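Local coordinates for protein SAM-dependent methyltransferase (Thiobacillus denitrificans, PDB 5EPE) that probably transfers a methyl group from S-adenosylmethionine to an acceptor substrate, and is captured here with the by-product S-adenosylhomocysteine bound, at residues M203-L207 with V219-L223. Residues are numbered along the deposited sequence; the frame is centred on the assembly and turned at random. Where two conformers were deposited one is given.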
loop_
_atom_site.group_PDB
_atom_site.type_symbol
_atom_site.label_atom_id
_atom_site.label_comp_id
_atom_site.label_asym_id
_atom_site.label_seq_id
_atom_site.Cartn_x
_atom_site.Cartn_y
_atom_site.Cartn_z
HETATM N N MSE A 203 -6.701 -9.910 -41.124
HETATM C CA MSE A 203 -6.914 -11.302 -40.790
HETATM C C MSE A 203 -8.310 -11.763 -41.047
HETATM O O MSE A 203 -8.513 -12.861 -41.563
HETATM C CB MSE A 203 -6.544 -11.601 -39.350
HETATM C CG MSE A 203 -5.055 -11.708 -39.130
HETATM SE SE MSE A 203 -4.762 -12.150 -37.173
HETATM C CE MSE A 203 -4.972 -10.403 -36.607
ATOM N N ARG A 204 -9.301 -10.960 -40.688
ATOM C CA ARG A 204 -10.684 -11.368 -40.894
ATOM C C ARG A 204 -11.044 -11.489 -42.361
ATOM O O ARG A 204 -11.707 -12.482 -42.767
ATOM C CB ARG A 204 -11.678 -10.388 -40.235
ATOM C CG ARG A 204 -13.162 -10.735 -40.441
ATOM C CD ARG A 204 -13.497 -12.152 -39.930
ATOM N NE ARG A 204 -14.806 -12.529 -40.390
ATOM C CZ ARG A 204 -15.954 -12.348 -39.740
ATOM N NH1 ARG A 204 -16.038 -11.871 -38.503
ATOM N NH2 ARG A 204 -17.053 -12.715 -40.345
ATOM N N ARG A 205 -10.650 -10.492 -43.151
ATOM C CA ARG A 205 -10.869 -10.541 -44.596
ATOM C C ARG A 205 -10.126 -11.705 -45.244
ATOM O O ARG A 205 -10.628 -12.338 -46.155
ATOM C CB ARG A 205 -10.449 -9.225 -45.228
ATOM C CG ARG A 205 -11.465 -8.126 -44.936
ATOM C CD ARG A 205 -11.029 -6.784 -45.466
ATOM N NE ARG A 205 -12.113 -5.846 -45.265
ATOM C CZ ARG A 205 -12.110 -4.591 -45.684
ATOM N NH1 ARG A 205 -11.072 -4.133 -46.331
ATOM N NH2 ARG A 205 -13.162 -3.802 -45.440
ATOM N N TRP A 206 -8.927 -11.996 -44.772
ATOM C CA TRP A 206 -8.206 -13.199 -45.253
ATOM C C TRP A 206 -8.957 -14.498 -44.925
ATOM O O TRP A 206 -9.138 -15.376 -45.776
ATOM C CB TRP A 206 -6.785 -13.241 -44.678
ATOM C CG TRP A 206 -5.993 -14.367 -45.212
ATOM C CD1 TRP A 206 -5.246 -14.380 -46.349
ATOM C CD2 TRP A 206 -5.902 -15.665 -44.633
ATOM N NE1 TRP A 206 -4.657 -15.630 -46.501
ATOM C CE2 TRP A 206 -5.063 -16.436 -45.461
ATOM C CE3 TRP A 206 -6.450 -16.255 -43.484
ATOM C CZ2 TRP A 206 -4.736 -17.759 -45.158
ATOM C CZ3 TRP A 206 -6.119 -17.600 -43.182
ATOM C CH2 TRP A 206 -5.276 -18.321 -44.016
ATOM N N LEU A 207 -9.431 -14.586 -43.707
ATOM C CA LEU A 207 -10.148 -15.758 -43.212
ATOM C C LEU A 207 -11.448 -16.037 -43.967
ATOM O O LEU A 207 -11.720 -17.192 -44.381
ATOM C CB LEU A 207 -10.416 -15.520 -41.745
ATOM C CG LEU A 207 -10.583 -16.670 -40.805
ATOM C CD1 LEU A 207 -9.500 -17.750 -40.895
ATOM C CD2 LEU A 207 -10.544 -16.027 -39.416
ATOM N N VAL A 219 -5.197 -18.613 -37.551
ATOM C CA VAL A 219 -5.613 -17.237 -37.739
ATOM C C VAL A 219 -6.916 -16.911 -37.000
ATOM O O VAL A 219 -7.062 -15.833 -36.387
ATOM C CB VAL A 219 -5.715 -16.859 -39.244
ATOM C CG1 VAL A 219 -6.369 -15.480 -39.454
ATOM C CG2 VAL A 219 -4.331 -16.854 -39.862
ATOM N N ARG A 220 -7.872 -17.819 -37.097
ATOM C CA ARG A 220 -9.119 -17.704 -36.363
ATOM C C ARG A 220 -8.844 -17.585 -34.861
ATOM O O ARG A 220 -9.437 -16.725 -34.186
ATOM C CB ARG A 220 -9.998 -18.914 -36.666
ATOM C CG ARG A 220 -11.352 -18.982 -35.988
ATOM C CD ARG A 220 -12.247 -17.831 -36.442
ATOM N NE ARG A 220 -12.162 -16.712 -35.515
ATOM C CZ ARG A 220 -12.837 -15.546 -35.592
ATOM N NH1 ARG A 220 -13.682 -15.217 -36.606
ATOM N NH2 ARG A 220 -12.648 -14.713 -34.602
ATOM N N ALA A 221 -7.961 -18.433 -34.325
ATOM C CA ALA A 221 -7.583 -18.336 -32.884
ATOM C C ALA A 221 -6.922 -16.989 -32.513
ATOM O O ALA A 221 -7.264 -16.394 -31.494
ATOM C CB ALA A 221 -6.666 -19.492 -32.500
ATOM N N GLN A 222 -6.000 -16.511 -33.355
ATOM C CA GLN A 222 -5.377 -15.206 -33.143
ATOM C C GLN A 222 -6.388 -14.029 -33.155
ATOM O O GLN A 222 -6.378 -13.140 -32.285
ATOM C CB GLN A 222 -4.266 -14.961 -34.157
ATOM C CG GLN A 222 -3.075 -15.847 -33.891
ATOM C CD GLN A 222 -1.836 -15.479 -34.679
ATOM O OE1 GLN A 222 -1.547 -14.302 -34.899
ATOM N NE2 GLN A 222 -1.067 -16.497 -35.067
ATOM N N LEU A 223 -7.300 -14.058 -34.106
ATOM C CA LEU A 223 -8.249 -12.978 -34.260
ATOM C C LEU A 223 -9.170 -12.857 -33.046
ATOM O O LEU A 223 -9.449 -11.766 -32.583
ATOM C CB LEU A 223 -9.088 -13.215 -35.523
ATOM C CG LEU A 223 -10.006 -12.093 -35.926
ATOM C CD1 LEU A 223 -9.293 -10.730 -36.066
ATOM C CD2 LEU A 223 -10.733 -12.527 -37.197
#
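Consecutive helices joined by a short connection can pack antiparallel through largely apolar side chains, and helices 189-209 and 216-237 of this methyltransferase do so. The segments run at 149° with axes 10.0 Å apart at closest approach, bury 419 Å² between them and share no hydrogen bond. M203, a selenomethionine, and V219 lose the most surface. Their CA atoms lie 6.8 Å apart, and both CA-to-CB bonds aim across the interface, so that CB of M203 meets CG1 of V219 at 3.9 Å. Beyond this point the M203 side chain reaches the next turn of the partner helix, its SE 4.2 Å from CB of Q222 and, chi3 being m, its CE turned to within 4.4 Å of CD1 of L223. V219 in turn fits between three side chains of the other helix: besides M203, its CG1 lies 4.1 Å from CD1 of L207, and its CG2 lies 3.8 Å from CZ3 of W206. L207 and L223 continue the apolar seam, with CD2 of each 4.1 Å apart, while CD2 of L207 also rests 3.8 Å from CA of R220. The guanidinium groups of R204 and R220 lie along one margin, where their NH1 atoms approach to 4.5 Å. These like charges are offset by acids: R204 pairs with D208, and both arginines form salt bridges to D180 of the second subunit. The helical hairpin thus contributes to a subunit interface, R204 also donating a hydrogen bond from NH2 to the carbonyl O of A247 in that neighbouring chain's strand 238-247, while within its own chain helix 5-11 packs against M203, W206 and V219.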